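Local coordinates for WbbZ protein (Klebsiella pneumoniae subsp. pneumoniae NTUH-K2044, PDB 6X1L) that is of unknown function but probably transfers pyruvyl groups to a polysaccharide, at residues A[82-93]-A[109-120]. Numbering follows the deposited sequence.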
ATOM      1  N   TYR A  82       1.982 -23.255   6.994  1.00 70.88           N
ATOM      2  CA  TYR A  82       1.930 -22.187   7.980  1.00 70.78           C
ATOM      3  C   TYR A  82       1.369 -22.725   9.288  1.00 72.79           C
ATOM      4  O   TYR A  82       0.467 -23.570   9.288  1.00 68.88           O
ATOM      5  CB  TYR A  82       1.066 -21.016   7.498  1.00 77.03           C
ATOM      6  CG  TYR A  82       1.225 -20.681   6.032  1.00 83.33           C
ATOM      7  CD1 TYR A  82       2.253 -19.858   5.595  1.00 88.82           C
ATOM      8  CD2 TYR A  82       0.337 -21.181   5.089  1.00 85.74           C
ATOM      9  CE1 TYR A  82       2.395 -19.548   4.252  1.00 90.70           C
ATOM     10  CE2 TYR A  82       0.471 -20.877   3.748  1.00 87.34           C
ATOM     11  CZ  TYR A  82       1.500 -20.061   3.335  1.00 91.83           C
ATOM     12  OH  TYR A  82       1.631 -19.760   2.000  1.00 97.48           O
ATOM     13  N   SER A  83       1.893 -22.215  10.401  1.00 68.94           N
ATOM     14  CA  SER A  83       1.441 -22.610  11.726  1.00 76.72           C
ATOM     15  C   SER A  83       0.947 -21.442  12.568  1.00 80.23           C
ATOM     16  O   SER A  83       0.533 -21.660  13.711  1.00 79.84           O
ATOM     17  CB  SER A  83       2.568 -23.339  12.471  1.00 81.28           C
ATOM     18  OG  SER A  83       3.701 -22.503  12.628  1.00 85.91           O
ATOM     19  N   GLU A  84       0.971 -20.216  12.041  1.00 81.40           N
ATOM     20  CA  GLU A  84       0.596 -19.054  12.842  1.00 81.99           C
ATOM     21  C   GLU A  84      -0.881 -19.094  13.221  1.00 74.41           C
ATOM     22  O   GLU A  84      -1.236 -18.929  14.394  1.00 74.21           O
ATOM     23  CB  GLU A  84       0.925 -17.767  12.085  1.00 87.20           C
ATOM     24  CG  GLU A  84       0.693 -16.495  12.887  1.00 94.78           C
ATOM     25  CD  GLU A  84       1.127 -15.245  12.141  1.00104.54           C
ATOM     26  OE1 GLU A  84       1.457 -15.352  10.940  1.00105.56           O
ATOM     27  OE2 GLU A  84       1.140 -14.156  12.756  1.00105.42           O
ATOM     28  N   GLY A  85      -1.760 -19.300  12.239  1.00 68.11           N
ATOM     29  CA  GLY A  85      -3.181 -19.380  12.534  1.00 70.24           C
ATOM     30  C   GLY A  85      -3.539 -20.569  13.405  1.00 68.97           C
ATOM     31  O   GLY A  85      -4.430 -20.475  14.254  1.00 72.69           O
ATOM     32  N   HIS A  86      -2.854 -21.697  13.208  1.00 69.60           N
ATOM     33  CA  HIS A  86      -3.105 -22.873  14.034  1.00 72.03           C
ATOM     34  C   HIS A  86      -2.720 -22.619  15.485  1.00 76.55           C
ATOM     35  O   HIS A  86      -3.443 -23.021  16.404  1.00 67.90           O
ATOM     36  CB  HIS A  86      -2.340 -24.071  13.470  1.00 73.88           C
ATOM     37  CG  HIS A  86      -2.261 -25.237  14.406  1.00 77.35           C
ATOM     38  ND1 HIS A  86      -1.265 -25.368  15.349  1.00 79.69           N
ATOM     39  CD2 HIS A  86      -3.048 -26.332  14.534  1.00 74.04           C
ATOM     40  CE1 HIS A  86      -1.445 -26.489  16.024  1.00 80.24           C
ATOM     41  NE2 HIS A  86      -2.520 -27.094  15.549  1.00 76.53           N
ATOM     42  N   ASP A  87      -1.589 -21.946  15.711  1.00 74.51           N
ATOM     43  CA  ASP A  87      -1.158 -21.664  17.077  1.00 79.19           C
ATOM     44  C   ASP A  87      -2.070 -20.643  17.746  1.00 77.56           C
ATOM     45  O   ASP A  87      -2.344 -20.746  18.947  1.00 83.07           O
ATOM     46  CB  ASP A  87       0.291 -21.174  17.082  1.00 87.88           C
ATOM     47  CG  ASP A  87       1.279 -22.268  16.718  1.00 92.01           C
ATOM     48  OD1 ASP A  87       0.855 -23.434  16.579  1.00 90.53           O
ATOM     49  OD2 ASP A  87       2.482 -21.958  16.572  1.00 96.13           O
ATOM     50  N   PHE A  88      -2.544 -19.649  16.991  1.00 75.79           N
ATOM     51  CA  PHE A  88      -3.437 -18.651  17.571  1.00 76.00           C
ATOM     52  C   PHE A  88      -4.735 -19.284  18.057  1.00 70.43           C
ATOM     53  O   PHE A  88      -5.212 -18.980  19.156  1.00 68.52           O
ATOM     54  CB  PHE A  88      -3.741 -17.549  16.555  1.00 71.34           C
ATOM     55  CG  PHE A  88      -4.635 -16.469  17.093  1.00 75.70           C
ATOM     56  CD1 PHE A  88      -4.104 -15.406  17.805  1.00 77.71           C
ATOM     57  CD2 PHE A  88      -6.006 -16.518  16.897  1.00 73.20           C
ATOM     58  CE1 PHE A  88      -4.922 -14.412  18.309  1.00 78.79           C
ATOM     59  CE2 PHE A  88      -6.831 -15.527  17.400  1.00 71.73           C
ATOM     60  CZ  PHE A  88      -6.288 -14.473  18.107  1.00 74.38           C
ATOM     61  N   ILE A  89      -5.321 -20.165  17.247  1.00 65.91           N
ATOM     62  CA  ILE A  89      -6.597 -20.765  17.615  1.00 64.93           C
ATOM     63  C   ILE A  89      -6.422 -21.717  18.790  1.00 74.99           C
ATOM     64  O   ILE A  89      -7.219 -21.710  19.734  1.00 75.73           O
ATOM     65  CB  ILE A  89      -7.220 -21.466  16.396  1.00 63.94           C
ATOM     66  CG1 ILE A  89      -7.555 -20.435  15.317  1.00 63.08           C
ATOM     67  CG2 ILE A  89      -8.458 -22.243  16.802  1.00 70.10           C
ATOM     68  CD1 ILE A  89      -8.200 -21.025  14.084  1.00 71.18           C
ATOM     69  N   GLN A  90      -5.366 -22.533  18.766  1.00 79.31           N
ATOM     70  CA  GLN A  90      -5.186 -23.531  19.815  1.00 84.10           C
ATOM     71  C   GLN A  90      -4.893 -22.880  21.162  1.00 90.28           C
ATOM     72  O   GLN A  90      -5.330 -23.379  22.206  1.00 96.02           O
ATOM     73  CB  GLN A  90      -4.069 -24.499  19.434  1.00 89.31           C
ATOM     74  CG  GLN A  90      -3.986 -25.712  20.340  1.00102.69           C
ATOM     75  CD  GLN A  90      -2.981 -26.735  19.857  1.00111.19           C
ATOM     76  OE1 GLN A  90      -3.193 -27.940  19.996  1.00118.21           O
ATOM     77  NE2 GLN A  90      -1.878 -26.261  19.288  1.00107.65           N
ATOM     78  N   ASN A  91      -4.162 -21.766  21.162  1.00 89.34           N
ATOM     79  CA  ASN A  91      -3.831 -21.082  22.405  1.00 90.68           C
ATOM     80  C   ASN A  91      -4.974 -20.229  22.939  1.00 82.46           C
ATOM     81  O   ASN A  91      -4.927 -19.825  24.105  1.00 82.71           O
ATOM     82  CB  ASN A  91      -2.589 -20.206  22.211  1.00 94.17           C
ATOM     83  CG  ASN A  91      -1.346 -21.017  21.890  1.00100.39           C
ATOM     84  OD1 ASN A  91      -1.231 -22.180  22.278  1.00105.85           O
ATOM     85  ND2 ASN A  91      -0.407 -20.404  21.178  1.00102.25           N
ATOM     86  N   ASN A  92      -5.992 -19.949  22.128  1.00 77.85           N
ATOM     87  CA  ASN A  92      -7.075 -19.062  22.527  1.00 80.16           C
ATOM     88  C   ASN A  92      -8.448 -19.721  22.491  1.00 77.01           C
ATOM     89  O   ASN A  92      -9.433 -19.074  22.866  1.00 71.44           O
ATOM     90  CB  ASN A  92      -7.086 -17.812  21.633  1.00 72.93           C
ATOM     91  CG  ASN A  92      -5.791 -17.022  21.718  1.00 79.55           C
ATOM     92  OD1 ASN A  92      -5.312 -16.706  22.807  1.00 85.35           O
ATOM     93  ND2 ASN A  92      -5.213 -16.709  20.565  1.00 78.74           N
ATOM     94  N   ILE A  93      -8.537 -20.984  22.065  1.00 75.48           N
ATOM     95  CA  ILE A  93      -9.829 -21.657  21.925  1.00 77.31           C
ATOM     96  C   ILE A  93     -10.550 -21.760  23.266  1.00 78.66           C
ATOM     97  O   ILE A  93     -11.785 -21.738  23.318  1.00 84.43           O
ATOM     98  CB  ILE A  93      -9.626 -23.047  21.280  1.00 78.49           C
ATOM     99  CG1 ILE A  93     -10.961 -23.773  21.091  1.00 85.51           C
ATOM    100  CG2 ILE A  93      -8.661 -23.889  22.102  1.00 86.62           C
ATOM    101  CD1 ILE A  93     -11.560 -23.598  19.716  1.00 84.11           C
ATOM    102  N   TYR A 109      -4.158 -30.520   9.641  1.00 57.41           N
ATOM    103  CA  TYR A 109      -4.510 -30.165  11.017  1.00 56.40           C
ATOM    104  C   TYR A 109      -5.752 -30.926  11.476  1.00 63.10           C
ATOM    105  O   TYR A 109      -6.652 -30.372  12.114  1.00 62.91           O
ATOM    106  CB  TYR A 109      -4.702 -28.656  11.162  1.00 60.60           C
ATOM    107  CG  TYR A 109      -3.420 -27.857  11.040  1.00 60.08           C
ATOM    108  CD1 TYR A 109      -2.253 -28.284  11.662  1.00 65.03           C
ATOM    109  CD2 TYR A 109      -3.375 -26.684  10.298  1.00 62.26           C
ATOM    110  CE1 TYR A 109      -1.077 -27.558  11.554  1.00 72.82           C
ATOM    111  CE2 TYR A 109      -2.204 -25.951  10.186  1.00 64.88           C
ATOM    112  CZ  TYR A 109      -1.060 -26.395  10.816  1.00 66.61           C
ATOM    113  OH  TYR A 109       0.107 -25.674  10.708  1.00 78.32           O
ATOM    114  N   SER A 110      -5.800 -32.219  11.144  1.00 62.01           N
ATOM    115  CA  SER A 110      -6.967 -33.024  11.488  1.00 64.63           C
ATOM    116  C   SER A 110      -7.132 -33.167  12.995  1.00 65.47           C
ATOM    117  O   SER A 110      -8.263 -33.243  13.485  1.00 69.32           O
ATOM    118  CB  SER A 110      -6.872 -34.399  10.825  1.00 62.99           C
ATOM    119  OG  SER A 110      -5.642 -35.035  11.122  1.00 63.25           O
ATOM    120  N   ASP A 111      -6.024 -33.201  13.741  1.00 67.30           N
ATOM    121  CA  ASP A 111      -6.109 -33.287  15.195  1.00 66.36           C
ATOM    122  C   ASP A 111      -6.794 -32.063  15.791  1.00 64.30           C
ATOM    123  O   ASP A 111      -7.536 -32.184  16.772  1.00 63.54           O
ATOM    124  CB  ASP A 111      -4.711 -33.462  15.789  1.00 75.71           C
ATOM    125  CG  ASP A 111      -4.729 -33.650  17.300  1.00 93.70           C
ATOM    126  OD1 ASP A 111      -5.770 -34.076  17.846  1.00 98.19           O
ATOM    127  OD2 ASP A 111      -3.696 -33.368  17.944  1.00101.02           O
ATOM    128  N   LEU A 112      -6.571 -30.882  15.211  1.00 67.91           N
ATOM    129  CA  LEU A 112      -7.182 -29.669  15.748  1.00 70.32           C
ATOM    130  C   LEU A 112      -8.699 -29.693  15.601  1.00 68.05           C
ATOM    131  O   LEU A 112      -9.424 -29.302  16.524  1.00 65.56           O
ATOM    132  CB  LEU A 112      -6.601 -28.437  15.055  1.00 70.93           C
ATOM    133  CG  LEU A 112      -7.134 -27.092  15.551  1.00 71.39           C
ATOM    134  CD1 LEU A 112      -6.677 -26.824  16.978  1.00 73.20           C
ATOM    135  CD2 LEU A 112      -6.708 -25.965  14.622  1.00 70.42           C
ATOM    136  N   PHE A 113      -9.202 -30.154  14.455  1.00 62.78           N
ATOM    137  CA  PHE A 113     -10.633 -30.059  14.195  1.00 60.18           C
ATOM    138  C   PHE A 113     -11.411 -31.224  14.796  1.00 59.91           C
ATOM    139  O   PHE A 113     -12.580 -31.053  15.155  1.00 61.76           O
ATOM    140  CB  PHE A 113     -10.879 -29.944  12.690  1.00 52.38           C
ATOM    141  CG  PHE A 113     -10.406 -28.642  12.114  1.00 59.94           C
ATOM    142  CD1 PHE A 113     -11.210 -27.514  12.171  1.00 64.01           C
ATOM    143  CD2 PHE A 113      -9.147 -28.535  11.548  1.00 59.84           C
ATOM    144  CE1 PHE A 113     -10.772 -26.306  11.656  1.00 69.66           C
ATOM    145  CE2 PHE A 113      -8.702 -27.327  11.031  1.00 61.72           C
ATOM    146  CZ  PHE A 113      -9.517 -26.214  11.086  1.00 61.10           C
ATOM    147  N   ILE A 114     -10.788 -32.397  14.931  1.00 56.75           N
ATOM    148  CA  ILE A 114     -11.469 -33.515  15.582  1.00 60.97           C
ATOM    149  C   ILE A 114     -11.635 -33.246  17.072  1.00 67.14           C
ATOM    150  O   ILE A 114     -12.705 -33.484  17.643  1.00 68.92           O
ATOM    151  CB  ILE A 114     -10.712 -34.829  15.319  1.00 59.74           C
ATOM    152  CG1 ILE A 114     -10.843 -35.227  13.848  1.00 65.79           C
ATOM    153  CG2 ILE A 114     -11.218 -35.944  16.237  1.00 62.42           C
ATOM    154  CD1 ILE A 114      -9.896 -36.327  13.418  1.00 67.60           C
ATOM    155  N   ASN A 115     -10.595 -32.728  17.725  1.00 73.45           N
ATOM    156  CA  ASN A 115     -10.631 -32.551  19.172  1.00 79.43           C
ATOM    157  C   ASN A 115     -11.329 -31.271  19.616  1.00 74.62           C
ATOM    158  O   ASN A 115     -11.519 -31.082  20.822  1.00 75.25           O
ATOM    159  CB  ASN A 115      -9.209 -32.591  19.739  1.00 87.55           C
ATOM    160  CG  ASN A 115      -8.670 -34.004  19.848  1.00 97.95           C
ATOM    161  OD1 ASN A 115      -9.405 -34.939  20.166  1.00 99.11           O
ATOM    162  ND2 ASN A 115      -7.380 -34.168  19.580  1.00104.33           N
ATOM    163  N   ASN A 116     -11.722 -30.395  18.690  1.00 69.30           N
ATOM    164  CA  ASN A 116     -12.429 -29.167  19.039  1.00 62.51           C
ATOM    165  C   ASN A 116     -13.753 -29.064  18.291  1.00 60.56           C
ATOM    166  O   ASN A 116     -14.245 -27.961  18.038  1.00 66.22           O
ATOM    167  CB  ASN A 116     -11.563 -27.937  18.759  1.00 73.30           C
ATOM    168  CG  ASN A 116     -10.231 -27.983  19.480  1.00 73.65           C
ATOM    169  OD1 ASN A 116     -10.152 -27.711  20.678  1.00 80.46           O
ATOM    170  ND2 ASN A 116      -9.176 -28.331  18.754  1.00 66.87           N
ATOM    171  N   ILE A 117     -14.343 -30.208  17.935  1.00 62.89           N
ATOM    172  CA  ILE A 117     -15.551 -30.211  17.114  1.00 64.45           C
ATOM    173  C   ILE A 117     -16.710 -29.521  17.828  1.00 70.42           C
ATOM    174  O   ILE A 117     -17.600 -28.957  17.179  1.00 75.32           O
ATOM    175  CB  ILE A 117     -15.906 -31.658  16.710  1.00 65.74           C
ATOM    176  CG1 ILE A 117     -17.040 -31.681  15.680  1.00 62.75           C
ATOM    177  CG2 ILE A 117     -16.268 -32.494  17.934  1.00 65.09           C
ATOM    178  CD1 ILE A 117     -17.254 -33.037  15.036  1.00 63.57           C
ATOM    179  N   ASP A 118     -16.716 -29.524  19.163  1.00 69.84           N
ATOM    180  CA  ASP A 118     -17.818 -28.927  19.906  1.00 71.67           C
ATOM    181  C   ASP A 118     -17.722 -27.411  20.021  1.00 70.88           C
ATOM    182  O   ASP A 118     -18.687 -26.779  20.460  1.00 73.59           O
ATOM    183  CB  ASP A 118     -17.908 -29.544  21.305  1.00 83.00           C
ATOM    184  CG  ASP A 118     -18.644 -30.874  21.306  1.00 96.82           C
ATOM    185  OD1 ASP A 118     -18.005 -31.916  21.050  1.00101.33           O
ATOM    186  OD2 ASP A 118     -19.868 -30.873  21.553  1.00105.93           O
ATOM    187  N   LYS A 119     -16.601 -26.806  19.636  1.00 70.58           N
ATOM    188  CA  LYS A 119     -16.466 -25.359  19.702  1.00 75.83           C
ATOM    189  C   LYS A 119     -16.304 -24.690  18.347  1.00 65.93           C
ATOM    190  O   LYS A 119     -16.518 -23.476  18.254  1.00 72.70           O
ATOM    191  CB  LYS A 119     -15.277 -24.972  20.594  1.00 79.10           C
ATOM    192  CG  LYS A 119     -15.249 -25.723  21.916  1.00 85.12           C
ATOM    193  CD  LYS A 119     -14.320 -25.072  22.923  1.00 85.44           C
ATOM    194  CE  LYS A 119     -14.889 -23.758  23.421  1.00 82.84           C
ATOM    195  NZ  LYS A 119     -14.029 -23.167  24.481  1.00 81.88           N
ATOM    196  N   PHE A 120     -15.968 -25.440  17.299  1.00 60.56           N
ATOM    197  CA  PHE A 120     -15.690 -24.877  15.985  1.00 65.16           C
ATOM    198  C   PHE A 120     -16.962 -24.738  15.160  1.00 67.10           C
ATOM    199  O   PHE A 120     -17.790 -25.652  15.106  1.00 62.58           O
ATOM    200  CB  PHE A 120     -14.700 -25.756  15.217  1.00 61.95           C
ATOM    201  CG  PHE A 120     -13.262 -25.430  15.470  1.00 64.89           C
ATOM    202  CD1 PHE A 120     -12.872 -24.150  15.818  1.00 74.20           C
ATOM    203  CD2 PHE A 120     -12.292 -26.409  15.342  1.00 64.12           C
ATOM    204  CE1 PHE A 120     -11.541 -23.856  16.040  1.00 79.78           C
ATOM    205  CE2 PHE A 120     -10.962 -26.123  15.562  1.00 67.73           C
ATOM    206  CZ  PHE A 120     -10.585 -24.848  15.913  1.00 73.78           C
TER
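His-86, Gln-90 and Ile-93 of segment 82-93 run alongside Tyr-109, Leu-112 and Lys-119 in the same order, their CA atoms 7.6 to 8.0 Å apart, and side chains bridge the gap, two of them to main-chain carbonyls. At the start of the pairing the rings of His-86 and Tyr-109 form an offset stack, centroids 4.4 Å apart and planes 21° from parallel, with CD2 of His-86 over the tyrosine face toward its rim. CB of His-86 covers the same ring in a CH-pi contact. Tyrosine suits this place because it offers both a face and a polar end: its OH donates to the carbonyl O of Tyr-82 at 2.6 Å, which ties the ring to the turn just before the helix. Histidine adds a flat face and an N-H, its ND1 giving a hydrogen bond to OD1 of Asp-87 nearly in the ring plane, which helps fix its rotation. Leu-112, apolar and buried, sends CD2 to within 3.7 Å of His-86 CD2.

Both helices are connections in one of two parallel alpha/beta sheets, consistent with the Rossmann-like domains of the GT-B clan to which the family belongs: helix 84-92 links strand 67-71 to strand 98-104, and helix 110-115 links the latter to strand 120-124. Phe-120, at the start of its strand, turns its ring edge to Ile-89; Ile-89 CG2 lies 3.5 Å from Phe-120 CZ, apolar groups suited to burial. Ile-93 extends CG1 anti to the backbone N (chi1 -179°), its reach bringing CD1 to 3.7 Å from Phe-120 CE1. Lysine is long enough for Lys-119 to pack its methylenes on Ile-93 while NZ donates to Ile-93 O at 2.9 Å and also to the carbonyl of Phe-96.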